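Local atomic coordinates of Apc35852 (Geobacillus stearothermophilus, PDB entry 1U9C), a protein that is of unknown function but belongs to the DJ-1/PfpI family, whose relatives have been described as chaperones, peptidases and related enzymes. Residues 8-13 / 29-34; 97-102 / 153-158; 157-162 / 202-207; 183-186 / 192-195. One frame throughout, in Å; residues are numbered along the deposited sequence.

Contact 1. Residues 8-13 / 29-34; sequences VLMVVT and EEFAVP
The thioether end of Met10 overlaps one flank of the Phe31 ring, reaching it at CD1 and CE1. Met10 CE comes within 3.6 Å of Phe31 CD1, and Met10 SD lies 3.8 Å from Phe31 CE1. The sulfur stands 4.7 Å from the ring centroid and 47° off the ring normal, a tilted Met-aromatic contact. The bend at chi3 sets the methyl group against the helix, where it also meets Pro34, with Met10 CE 4.0 Å from Pro34 CB. One methyl group is thus wedged between an aromatic ring and a proline from successive turns of the same helix.

Val12, two residues along the strand and on the same side of the sheet, adds a second, smaller contact: its CG1 approaches Phe31 CD1 at 3.9 Å, the two side chains meeting at about a right angle. Phe31 gets there by setting CG anti to its backbone N (chi1 175°), which carries the ring from the helix toward the strand. The contact is apolar and buried. Further around it, Val47 and Tyr35 also meet the Phe31 ring, while Phe94 touches both Met10 and Pro34.

The helix runs nearly antiparallel to strand 8-12, at 164°, with the segment axes 10.1 Å apart. Strand 7-12, helix 28-40 and the neighbouring parallel strand 44-49 form a beta-alpha-beta crossover, and the packing of this helix on the sheet is characteristic of the flavodoxin-like alpha/beta sandwich of the DJ-1/PfpI family.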
loop_
_atom_site.group_PDB
_atom_site.type_symbol
_atom_site.label_atom_id
_atom_site.label_comp_id
_atom_site.label_asym_id
_atom_site.label_seq_id
_atom_site.Cartn_x
_atom_site.Cartn_y
_atom_site.Cartn_z
ATOM N N VAL A 8 10.759 -1.987 -8.612
ATOM C CA VAL A 8 9.568 -1.779 -7.778
ATOM C C VAL A 8 9.928 -0.880 -6.600
ATOM O O VAL A 8 10.884 -1.145 -5.881
ATOM C CB VAL A 8 8.934 -3.095 -7.268
ATOM C CG1 VAL A 8 7.730 -2.838 -6.445
ATOM C CG2 VAL A 8 8.603 -4.003 -8.430
ATOM N N LEU A 9 9.129 0.158 -6.400
ATOM C CA LEU A 9 9.250 1.041 -5.235
ATOM C C LEU A 9 8.210 0.602 -4.204
ATOM O O LEU A 9 7.021 0.577 -4.510
ATOM C CB LEU A 9 8.974 2.488 -5.641
ATOM C CG LEU A 9 8.948 3.505 -4.505
ATOM C CD1 LEU A 9 10.303 3.634 -3.844
ATOM C CD2 LEU A 9 8.446 4.840 -5.040
ATOM N N MET A 10 8.637 0.259 -2.994
ATOM C CA MET A 10 7.693 -0.047 -1.909
ATOM C C MET A 10 7.698 1.053 -0.882
ATOM O O MET A 10 8.813 1.509 -0.553
ATOM C CB MET A 10 8.053 -1.375 -1.254
ATOM C CG MET A 10 8.005 -2.547 -2.255
ATOM S SD MET A 10 8.225 -4.183 -1.501
ATOM C CE MET A 10 6.624 -4.418 -0.746
ATOM N N VAL A 11 6.532 1.528 -0.458
ATOM C CA VAL A 11 6.488 2.642 0.492
ATOM C C VAL A 11 5.618 2.240 1.656
ATOM O O VAL A 11 4.472 1.847 1.500
ATOM C CB VAL A 11 5.941 3.920 -0.164
ATOM C CG1 VAL A 11 6.058 5.084 0.816
ATOM C CG2 VAL A 11 6.664 4.276 -1.445
ATOM N N VAL A 12 6.183 2.347 2.868
ATOM C CA VAL A 12 5.489 1.997 4.090
ATOM C C VAL A 12 5.405 3.186 5.073
ATOM O O VAL A 12 6.126 4.164 5.020
ATOM C CB VAL A 12 6.145 0.771 4.782
ATOM C CG1 VAL A 12 6.135 -0.403 3.840
ATOM C CG2 VAL A 12 7.582 1.088 5.266
ATOM N N THR A 13 4.451 3.020 6.007
ATOM C CA THR A 13 4.199 3.999 7.090
ATOM C C THR A 13 5.299 3.990 8.131
ATOM O O THR A 13 6.058 3.032 8.296
ATOM C CB THR A 13 2.841 3.649 7.735
ATOM O OG1 THR A 13 2.453 4.660 8.694
ATOM C CG2 THR A 13 2.871 2.356 8.514
ATOM N N GLU A 29 3.063 -8.461 7.254
ATOM C CA GLU A 29 2.899 -9.383 6.152
ATOM C C GLU A 29 2.696 -8.647 4.846
ATOM O O GLU A 29 3.024 -9.164 3.765
ATOM C CB GLU A 29 1.686 -10.338 6.423
ATOM C CG GLU A 29 1.302 -11.244 5.261
ATOM C CD GLU A 29 0.127 -12.141 5.509
ATOM O OE1 GLU A 29 -0.627 -11.959 6.494
ATOM O OE2 GLU A 29 -0.035 -13.024 4.627
ATOM N N GLU A 30 2.012 -7.524 4.900
ATOM C CA GLU A 30 1.678 -6.766 3.702
ATOM C C GLU A 30 2.877 -6.191 2.980
ATOM O O GLU A 30 2.784 -5.863 1.803
ATOM C CB GLU A 30 0.658 -5.697 4.025
ATOM C CG GLU A 30 -0.701 -6.293 4.426
ATOM C CD GLU A 30 -1.668 -5.327 4.957
ATOM O OE1 GLU A 30 -1.477 -4.151 4.902
ATOM O OE2 GLU A 30 -2.699 -5.872 5.500
ATOM N N PHE A 31 3.966 -6.019 3.702
ATOM C CA PHE A 31 5.284 -5.723 3.135
ATOM C C PHE A 31 6.045 -7.010 2.808
ATOM O O PHE A 31 6.557 -7.162 1.705
ATOM C CB PHE A 31 6.119 -4.880 4.102
ATOM C CG PHE A 31 7.501 -4.647 3.623
ATOM C CD1 PHE A 31 7.772 -3.711 2.645
ATOM C CD2 PHE A 31 8.565 -5.433 4.063
ATOM C CE1 PHE A 31 9.061 -3.544 2.164
ATOM C CE2 PHE A 31 9.828 -5.255 3.604
ATOM C CZ PHE A 31 10.080 -4.325 2.654
ATOM N N ALA A 32 6.132 -7.908 3.778
ATOM C CA ALA A 32 7.070 -9.022 3.661
ATOM C C ALA A 32 6.685 -9.991 2.539
ATOM O O ALA A 32 7.544 -10.443 1.781
ATOM C CB ALA A 32 7.188 -9.788 4.978
ATOM N N VAL A 33 5.409 -10.346 2.401
ATOM C CA VAL A 33 5.039 -11.317 1.386
ATOM C C VAL A 33 5.269 -10.721 -0.025
ATOM O O VAL A 33 5.894 -11.354 -0.874
ATOM C CB VAL A 33 3.627 -11.803 1.635
ATOM C CG1 VAL A 33 2.991 -12.372 0.374
ATOM C CG2 VAL A 33 3.613 -12.804 2.807
ATOM N N PRO A 34 4.795 -9.516 -0.320
ATOM C CA PRO A 34 5.127 -8.897 -1.597
ATOM C C PRO A 34 6.625 -8.737 -1.843
ATOM O O PRO A 34 7.085 -8.973 -2.973
ATOM C CB PRO A 34 4.344 -7.570 -1.556
ATOM C CG PRO A 34 3.179 -7.912 -0.676
ATOM C CD PRO A 34 3.801 -8.722 0.417
#

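Contact 2. Residues 97-102 / 153-158; sequences GGHGTM and TSFTDE
The His99 imidazole and the Phe155 ring meet obliquely, with their planes 79° apart and their centroids separated by 5.9 Å. Neither lies squarely on the other: the nearest approach is from His99 NE2 to Phe155 CE2, 4.5 Å, so the touch is light and confined to one corner of each ring. The ring of His130 meets both of them, and the three form a small aromatic cluster. The polar end of the imidazole is engaged elsewhere, since NE2 is hydrogen-bonded to Glu160 OE2, which helps to set the rotation of the imidazole beside Phe155.

Local bonds hold each segment in shape. Gly98 O takes two donors from the same residue, Thr101 OG1 at 2.8 Å and Thr101 N at 3.1 Å, and the hydroxyl approaches nearly in line with the carbonyl bond (169°). This double grip closes the turn that carries His99 into the following helix. On the other segment, Ser154 OG donates to Phe155 O at 3.0 Å from a position 46° out of the carbonyl plane, spanning the bend at Phe155. Just beyond it, Thr156 occupies the N-cap of helix 157-163.

Gly98 N is hydrogen-bonded to OD2 of the sulfinic acid formed from Cys129, the residue before His130. Both histidines reach Glu160, His130 through NE2 to OE1. An oxidised cysteine, an adjoining histidine and a glutamate brought together in this way are consistent with the Cys-His-acid site of Hsp31-like members of the DJ-1/PfpI family.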
loop_
_atom_site.group_PDB
_atom_site.type_symbol
_atom_site.label_atom_id
_atom_site.label_comp_id
_atom_site.label_asym_id
_atom_site.label_seq_id
_atom_site.Cartn_x
_atom_site.Cartn_y
_atom_site.Cartn_z
ATOM N N GLY A 97 -0.115 -1.819 3.916
ATOM C CA GLY A 97 -0.993 -1.185 4.920
ATOM C C GLY A 97 -0.523 -1.186 6.350
ATOM O O GLY A 97 0.664 -1.019 6.650
ATOM N N GLY A 98 -1.479 -1.408 7.236
ATOM C CA GLY A 98 -1.407 -1.087 8.638
ATOM C C GLY A 98 -2.198 0.201 8.869
ATOM O O GLY A 98 -2.147 1.108 8.063
ATOM N N HIS A 99 -2.765 0.344 10.071
ATOM C CA HIS A 99 -3.493 1.580 10.388
ATOM C C HIS A 99 -2.617 2.811 10.416
ATOM O O HIS A 99 -3.166 3.877 10.231
ATOM C CB HIS A 99 -4.255 1.459 11.726
ATOM C CG HIS A 99 -5.559 0.721 11.648
ATOM N ND1 HIS A 99 -5.687 -0.563 12.102
ATOM C CD2 HIS A 99 -6.791 1.105 11.232
ATOM C CE1 HIS A 99 -6.941 -0.967 11.923
ATOM N NE2 HIS A 99 -7.642 0.039 11.431
ATOM N N GLY A 100 -1.295 2.661 10.582
ATOM C CA GLY A 100 -0.395 3.818 10.546
ATOM C C GLY A 100 -0.576 4.610 9.286
ATOM O O GLY A 100 -0.505 5.832 9.315
ATOM N N THR A 101 -0.815 3.948 8.150
ATOM C CA THR A 101 -0.953 4.641 6.904
ATOM C C THR A 101 -2.062 5.684 6.887
ATOM O O THR A 101 -1.982 6.657 6.160
ATOM C CB THR A 101 -1.189 3.670 5.704
ATOM O OG1 THR A 101 -2.436 2.947 5.917
ATOM C CG2 THR A 101 -0.087 2.685 5.538
ATOM N N MET A 102 -3.146 5.443 7.623
ATOM C CA MET A 102 -4.274 6.353 7.638
ATOM C C MET A 102 -3.865 7.698 8.171
ATOM O O MET A 102 -4.578 8.702 7.932
ATOM C CB MET A 102 -5.407 5.774 8.500
ATOM C CG MET A 102 -5.998 4.469 7.899
ATOM S SD MET A 102 -7.007 4.840 6.440
ATOM C CE MET A 102 -8.515 5.547 7.185
ATOM N N THR A 153 -10.522 -2.022 -4.316
ATOM C CA THR A 153 -10.857 -2.518 -3.000
ATOM C C THR A 153 -9.936 -1.937 -1.960
ATOM O O THR A 153 -8.937 -1.294 -2.282
ATOM C CB THR A 153 -10.875 -4.048 -2.999
ATOM O OG1 THR A 153 -11.507 -4.555 -1.822
ATOM C CG2 THR A 153 -9.499 -4.680 -3.026
ATOM N N SER A 154 -10.280 -2.175 -0.698
ATOM C CA SER A 154 -9.470 -1.760 0.445
ATOM C C SER A 154 -10.025 -2.448 1.651
ATOM O O SER A 154 -11.072 -3.071 1.588
ATOM C CB SER A 154 -9.476 -0.257 0.699
ATOM O OG SER A 154 -10.741 0.232 1.194
ATOM N N PHE A 155 -9.414 -2.183 2.806
ATOM C CA PHE A 155 -9.990 -2.565 4.077
ATOM C C PHE A 155 -11.381 -1.961 4.124
ATOM O O PHE A 155 -11.579 -0.797 3.838
ATOM C CB PHE A 155 -9.179 -1.976 5.197
ATOM C CG PHE A 155 -9.303 -2.694 6.492
ATOM C CD1 PHE A 155 -8.725 -3.915 6.670
ATOM C CD2 PHE A 155 -9.909 -2.083 7.566
ATOM C CE1 PHE A 155 -8.776 -4.528 7.890
ATOM C CE2 PHE A 155 -9.952 -2.701 8.790
ATOM C CZ PHE A 155 -9.379 -3.903 8.948
ATOM N N THR A 156 -12.351 -2.784 4.452
ATOM C CA THR A 156 -13.732 -2.341 4.357
ATOM C C THR A 156 -14.177 -1.665 5.621
ATOM O O THR A 156 -13.618 -1.887 6.696
ATOM C CB THR A 156 -14.673 -3.524 4.054
ATOM O OG1 THR A 156 -14.603 -4.502 5.101
ATOM C CG2 THR A 156 -14.325 -4.234 2.758
ATOM N N ASP A 157 -15.234 -0.876 5.482
ATOM C CA ASP A 157 -15.836 -0.224 6.639
ATOM C C ASP A 157 -16.321 -1.249 7.634
ATOM O O ASP A 157 -16.229 -1.020 8.830
ATOM C CB ASP A 157 -16.999 0.646 6.253
ATOM C CG ASP A 157 -16.608 1.830 5.409
ATOM O OD1 ASP A 157 -15.408 2.157 5.278
ATOM O OD2 ASP A 157 -17.501 2.518 4.850
ATOM N N GLU A 158 -16.874 -2.370 7.143
ATOM C CA GLU A 158 -17.266 -3.492 8.011
ATOM C C GLU A 158 -16.108 -4.087 8.796
ATOM O O GLU A 158 -16.210 -4.339 9.983
ATOM C CB GLU A 158 -17.916 -4.619 7.180
ATOM C CG GLU A 158 -18.450 -5.776 8.037
ATOM C CD GLU A 158 -18.844 -7.021 7.235
ATOM O OE1 GLU A 158 -18.507 -7.130 6.036
ATOM O OE2 GLU A 158 -19.512 -7.903 7.813
#

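Contact 3. Residues 157-162 / 202-207; sequences DEEERE and TGQNPQ
Glu159 presents its carboxylate to the amide nitrogens of two consecutive residues, Gln204 and Asn205. The firmer bond comes from Asn205: ND2 donates to Glu159 OE2 at 3.2 Å, almost straight at 170°, using the syn lone pair of that oxygen. The acceptor lies close to the amide plane of Asn205, although the carboxylate is turned 78° from it. Gln204 NE2 stands astride the carboxylate, forming weak bonds of 3.3 Å to Glu159 OE1 and 3.3 Å to Glu159 OE2. The Gln204 side chain is extended, leaving the main chain with chi1 close to trans (-167°), and brings the amide across the glutamate at a slant.

Both carboxylate oxygens have further partners. OE1 is hydrogen-bonded to Thr156 OG1, at the start of the same helix, and OE2 to Trp190 N, so OE2 gathers one backbone donor besides the two side-chain amides. This array of donors would be expected to favour a charged carboxylate in a buried setting. The other ends of the amides are occupied too: Gln204 OE1 accepts from Gly187 N, and Asn205 OD1 is hydrogen-bonded to Ser208 OG. These bonds set the orientation of each amide and direct its NH2 group at Glu159.

The arrangement ties the first turns of helix 157-163 to the loop leaving strand 200-203, with the 186-190 region joined through Gly187 and Trp190. Glu160, the next residue on the helix, belongs to the probable active site, so the network lies next to that site, at the C-terminal end of the parallel strands as is usual in flavodoxin-like folds.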
loop_
_atom_site.group_PDB
_atom_site.type_symbol
_atom_site.label_atom_id
_atom_site.label_comp_id
_atom_site.label_asym_id
_atom_site.label_seq_id
_atom_site.Cartn_x
_atom_site.Cartn_y
_atom_site.Cartn_z
ATOM N N ASP A 157 -15.234 -0.876 5.482
ATOM C CA ASP A 157 -15.836 -0.224 6.639
ATOM C C ASP A 157 -16.321 -1.249 7.634
ATOM O O ASP A 157 -16.229 -1.020 8.830
ATOM C CB ASP A 157 -16.999 0.646 6.253
ATOM C CG ASP A 157 -16.608 1.830 5.409
ATOM O OD1 ASP A 157 -15.408 2.157 5.278
ATOM O OD2 ASP A 157 -17.501 2.518 4.850
ATOM N N GLU A 158 -16.874 -2.370 7.143
ATOM C CA GLU A 158 -17.266 -3.492 8.011
ATOM C C GLU A 158 -16.108 -4.087 8.796
ATOM O O GLU A 158 -16.210 -4.339 9.983
ATOM C CB GLU A 158 -17.916 -4.619 7.180
ATOM C CG GLU A 158 -18.450 -5.776 8.037
ATOM C CD GLU A 158 -18.844 -7.021 7.235
ATOM O OE1 GLU A 158 -18.507 -7.130 6.036
ATOM O OE2 GLU A 158 -19.512 -7.903 7.813
ATOM N N GLU A 159 -14.979 -4.300 8.128
ATOM C CA GLU A 159 -13.782 -4.786 8.798
ATOM C C GLU A 159 -13.300 -3.755 9.824
ATOM O O GLU A 159 -12.950 -4.128 10.927
ATOM C CB GLU A 159 -12.672 -5.104 7.799
ATOM C CG GLU A 159 -12.870 -6.439 7.083
ATOM C CD GLU A 159 -12.104 -6.584 5.769
ATOM O OE1 GLU A 159 -12.066 -5.613 4.974
ATOM O OE2 GLU A 159 -11.604 -7.697 5.489
ATOM N N GLU A 160 -13.419 -2.476 9.498
ATOM C CA GLU A 160 -12.996 -1.404 10.410
ATOM C C GLU A 160 -13.880 -1.316 11.650
ATOM O O GLU A 160 -13.408 -1.049 12.761
ATOM C CB GLU A 160 -13.002 -0.047 9.679
ATOM C CG GLU A 160 -12.182 1.051 10.348
ATOM C CD GLU A 160 -10.693 0.804 10.229
ATOM O OE1 GLU A 160 -10.103 1.252 9.230
ATOM O OE2 GLU A 160 -10.129 0.118 11.088
ATOM N N ARG A 161 -15.186 -1.471 11.461
ATOM C CA ARG A 161 -16.110 -1.490 12.594
ATOM C C ARG A 161 -15.866 -2.717 13.467
ATOM O O ARG A 161 -15.962 -2.630 14.672
ATOM C CB ARG A 161 -17.565 -1.494 12.125
ATOM C CG ARG A 161 -18.044 -0.175 11.510
ATOM C CD ARG A 161 -19.536 -0.134 11.283
ATOM N NE ARG A 161 -19.979 -1.333 10.586
ATOM C CZ ARG A 161 -20.140 -1.458 9.269
ATOM N NH1 ARG A 161 -19.931 -0.434 8.438
ATOM N NH2 ARG A 161 -20.534 -2.630 8.778
ATOM N N GLU A 162 -15.565 -3.859 12.853
ATOM C CA GLU A 162 -15.312 -5.071 13.619
ATOM C C GLU A 162 -14.111 -4.922 14.522
ATOM O O GLU A 162 -14.163 -5.285 15.694
ATOM C CB GLU A 162 -15.163 -6.305 12.726
ATOM C CG GLU A 162 -14.593 -7.501 13.496
ATOM C CD GLU A 162 -15.010 -8.853 12.959
ATOM O OE1 GLU A 162 -14.130 -9.740 12.886
ATOM O OE2 GLU A 162 -16.196 -9.036 12.617
ATOM N N THR A 202 -5.374 -3.403 -6.296
ATOM C CA THR A 202 -5.635 -3.231 -4.883
ATOM C C THR A 202 -6.042 -4.525 -4.268
ATOM O O THR A 202 -6.651 -5.401 -4.917
ATOM C CB THR A 202 -6.704 -2.149 -4.636
ATOM O OG1 THR A 202 -7.856 -2.319 -5.466
ATOM C CG2 THR A 202 -6.174 -0.772 -4.948
ATOM N N GLY A 203 -5.784 -4.636 -2.965
ATOM C CA GLY A 203 -6.092 -5.831 -2.172
ATOM C C GLY A 203 -6.797 -5.400 -0.895
ATOM O O GLY A 203 -6.575 -4.315 -0.378
ATOM N N GLN A 204 -7.635 -6.263 -0.346
ATOM C CA GLN A 204 -8.546 -5.889 0.747
ATOM C C GLN A 204 -7.966 -5.955 2.154
ATOM O O GLN A 204 -8.314 -5.163 2.999
ATOM C CB GLN A 204 -9.776 -6.790 0.654
ATOM C CG GLN A 204 -10.941 -6.347 1.508
ATOM C CD GLN A 204 -12.129 -7.225 1.339
ATOM O OE1 GLN A 204 -12.442 -7.615 0.222
ATOM N NE2 GLN A 204 -12.736 -7.614 2.440
ATOM N N ASN A 205 -7.110 -6.922 2.410
ATOM C CA ASN A 205 -6.704 -7.213 3.775
ATOM C C ASN A 205 -5.395 -8.030 3.796
ATOM O O ASN A 205 -4.830 -8.322 2.750
ATOM C CB ASN A 205 -7.842 -7.923 4.458
ATOM C CG ASN A 205 -8.305 -9.061 3.644
ATOM O OD1 ASN A 205 -7.485 -9.709 3.050
ATOM N ND2 ASN A 205 -9.623 -9.274 3.534
ATOM N N PRO A 206 -4.889 -8.398 4.973
ATOM C CA PRO A 206 -3.594 -9.077 5.017
ATOM C C PRO A 206 -3.576 -10.337 4.213
ATOM O O PRO A 206 -2.596 -10.671 3.594
ATOM C CB PRO A 206 -3.377 -9.341 6.526
ATOM C CG PRO A 206 -4.128 -8.320 7.180
ATOM C CD PRO A 206 -5.362 -8.060 6.322
ATOM N N GLN A 207 -4.707 -11.017 4.197
ATOM C CA GLN A 207 -4.874 -12.248 3.458
ATOM C C GLN A 207 -4.827 -12.079 1.930
ATOM O O GLN A 207 -4.743 -13.079 1.181
ATOM C CB GLN A 207 -6.222 -12.911 3.838
ATOM C CG GLN A 207 -6.389 -13.309 5.324
ATOM C CD GLN A 207 -6.643 -12.165 6.309
ATOM O OE1 GLN A 207 -7.010 -11.055 5.947
ATOM N NE2 GLN A 207 -6.514 -12.477 7.610
#

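Contact 4. Residues 183-186 / 192-195; sequences NFVR and DFSV
Van der Waals packing on the Phe193 ring carries this contact. The carbonyl carbon of Arg186 lies over the centre of one face, 3.7 Å above the plane, so the ring is covered by backbone and not by the arginine side chain, whose CB points away. Arg186 CA is nearer still to the rim, 3.5 Å from Phe193 CE2. At the edge, in the ring plane, Val185 CG1 packs 3.8 Å from Phe193 CE2 and as far from CZ. The trans chi1 of Phe193 (-176°) lays the ring against the 185-186 backbone.

The surface contact joins the residues that follow strand 183-184, which pairs with strand 151-152 in a small parallel sheet, to those that lead into strand 194-197, an edge strand of the main sheet within this chain, antiparallel to its hairpin partner 200-203.

Polar interactions lie around the ring. Val185 O, which approaches Phe193 CE2 obliquely at 3.7 Å, is hydrogen-bonded to Thr153 OG1. The Arg186 guanidinium reaches helix 157-163, where NH2 forms a salt bridge with Glu158 OE1. Phe193 N is hydrogen-bonded to Ser208 OG, and the backbone of Phe193 pairs with that of Gln204.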
loop_
_atom_site.group_PDB
_atom_site.type_symbol
_atom_site.label_atom_id
_atom_site.label_comp_id
_atom_site.label_asym_id
_atom_site.label_seq_id
_atom_site.Cartn_x
_atom_site.Cartn_y
_atom_site.Cartn_z
ATOM N N ASN A 183 -15.309 2.874 -7.939
ATOM C CA ASN A 183 -16.292 1.792 -7.929
ATOM C C ASN A 183 -15.735 0.714 -7.040
ATOM O O ASN A 183 -14.834 -0.032 -7.443
ATOM C CB ASN A 183 -16.534 1.264 -9.341
ATOM C CG ASN A 183 -17.168 2.293 -10.208
ATOM O OD1 ASN A 183 -18.100 2.974 -9.786
ATOM N ND2 ASN A 183 -16.658 2.446 -11.426
ATOM N N PHE A 184 -16.245 0.662 -5.823
ATOM C CA PHE A 184 -15.684 -0.163 -4.783
ATOM C C PHE A 184 -16.256 -1.560 -4.878
ATOM O O PHE A 184 -17.448 -1.748 -5.157
ATOM C CB PHE A 184 -15.981 0.440 -3.407
ATOM C CG PHE A 184 -15.187 -0.177 -2.297
ATOM C CD1 PHE A 184 -13.926 0.301 -1.965
ATOM C CD2 PHE A 184 -15.658 -1.295 -1.646
ATOM C CE1 PHE A 184 -13.186 -0.298 -0.946
ATOM C CE2 PHE A 184 -14.920 -1.900 -0.661
ATOM C CZ PHE A 184 -13.682 -1.400 -0.307
ATOM N N VAL A 185 -15.397 -2.532 -4.621
ATOM C CA VAL A 185 -15.777 -3.920 -4.630
ATOM C C VAL A 185 -14.963 -4.632 -3.551
ATOM O O VAL A 185 -13.891 -4.156 -3.112
ATOM C CB VAL A 185 -15.572 -4.512 -6.039
ATOM C CG1 VAL A 185 -14.102 -4.667 -6.351
ATOM C CG2 VAL A 185 -16.372 -5.801 -6.225
ATOM N N ARG A 186 -15.502 -5.744 -3.073
ATOM C CA ARG A 186 -14.876 -6.479 -2.008
ATOM C C ARG A 186 -15.309 -7.919 -1.989
ATOM O O ARG A 186 -16.190 -8.322 -2.747
ATOM C CB ARG A 186 -15.212 -5.803 -0.675
ATOM C CG ARG A 186 -16.677 -5.362 -0.621
ATOM C CD ARG A 186 -17.196 -5.257 0.733
ATOM N NE ARG A 186 -16.994 -6.480 1.496
ATOM C CZ ARG A 186 -17.275 -6.583 2.790
ATOM N NH1 ARG A 186 -17.760 -5.541 3.459
ATOM N NH2 ARG A 186 -17.045 -7.727 3.422
ATOM N N ASP A 192 -9.082 -13.522 1.016
ATOM C CA ASP A 192 -8.207 -13.058 -0.035
ATOM C C ASP A 192 -9.077 -12.525 -1.145
ATOM O O ASP A 192 -9.803 -13.269 -1.804
ATOM C CB ASP A 192 -7.286 -14.194 -0.516
ATOM C CG ASP A 192 -6.483 -13.830 -1.745
ATOM O OD1 ASP A 192 -6.407 -12.629 -2.088
ATOM O OD2 ASP A 192 -5.936 -14.696 -2.463
ATOM N N PHE A 193 -8.994 -11.237 -1.348
ATOM C CA PHE A 193 -9.654 -10.558 -2.417
ATOM C C PHE A 193 -8.765 -9.441 -2.947
ATOM O O PHE A 193 -8.390 -8.510 -2.212
ATOM C CB PHE A 193 -10.992 -9.956 -1.969
ATOM C CG PHE A 193 -11.730 -9.323 -3.104
ATOM C CD1 PHE A 193 -12.351 -10.120 -4.075
ATOM C CD2 PHE A 193 -11.754 -7.963 -3.254
ATOM C CE1 PHE A 193 -12.988 -9.533 -5.140
ATOM C CE2 PHE A 193 -12.416 -7.377 -4.322
ATOM C CZ PHE A 193 -13.025 -8.165 -5.271
ATOM N N SER A 194 -8.426 -9.506 -4.226
ATOM C CA SER A 194 -7.744 -8.402 -4.862
ATOM C C SER A 194 -8.256 -8.158 -6.261
ATOM O O SER A 194 -8.905 -9.025 -6.884
ATOM C CB SER A 194 -6.233 -8.614 -4.926
ATOM O OG SER A 194 -5.958 -9.821 -5.621
ATOM N N VAL A 195 -8.007 -6.954 -6.754
ATOM C CA VAL A 195 -8.566 -6.545 -8.033
ATOM C C VAL A 195 -7.579 -5.813 -8.868
ATOM O O VAL A 195 -6.753 -5.099 -8.363
ATOM C CB VAL A 195 -9.814 -5.731 -7.867
ATOM C CG1 VAL A 195 -9.545 -4.420 -7.216
ATOM C CG2 VAL A 195 -10.503 -5.571 -9.216
#

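In the fold
Contacts 2 and 3 share Asp157 and Glu158 and have centres about 6 Å apart; His99 NE2 and Glu160 OE2, 2.5 Å apart, join them at the probable active site. Contact 1 also reaches this site, through Glu30, whose OE1 is 2.9 Å from Gly97 N in a weak hydrogen bond. Contact 4 is the outlying one: its centre is about 19 Å from that of contact 1, with no touch between them. It is bound to contact 3 by the pairing of strands 194-197 and 200-203, where Val195 N lies 2.8 Å from Thr202 O, and to contact 2 by the bridge between Arg186 and Glu158.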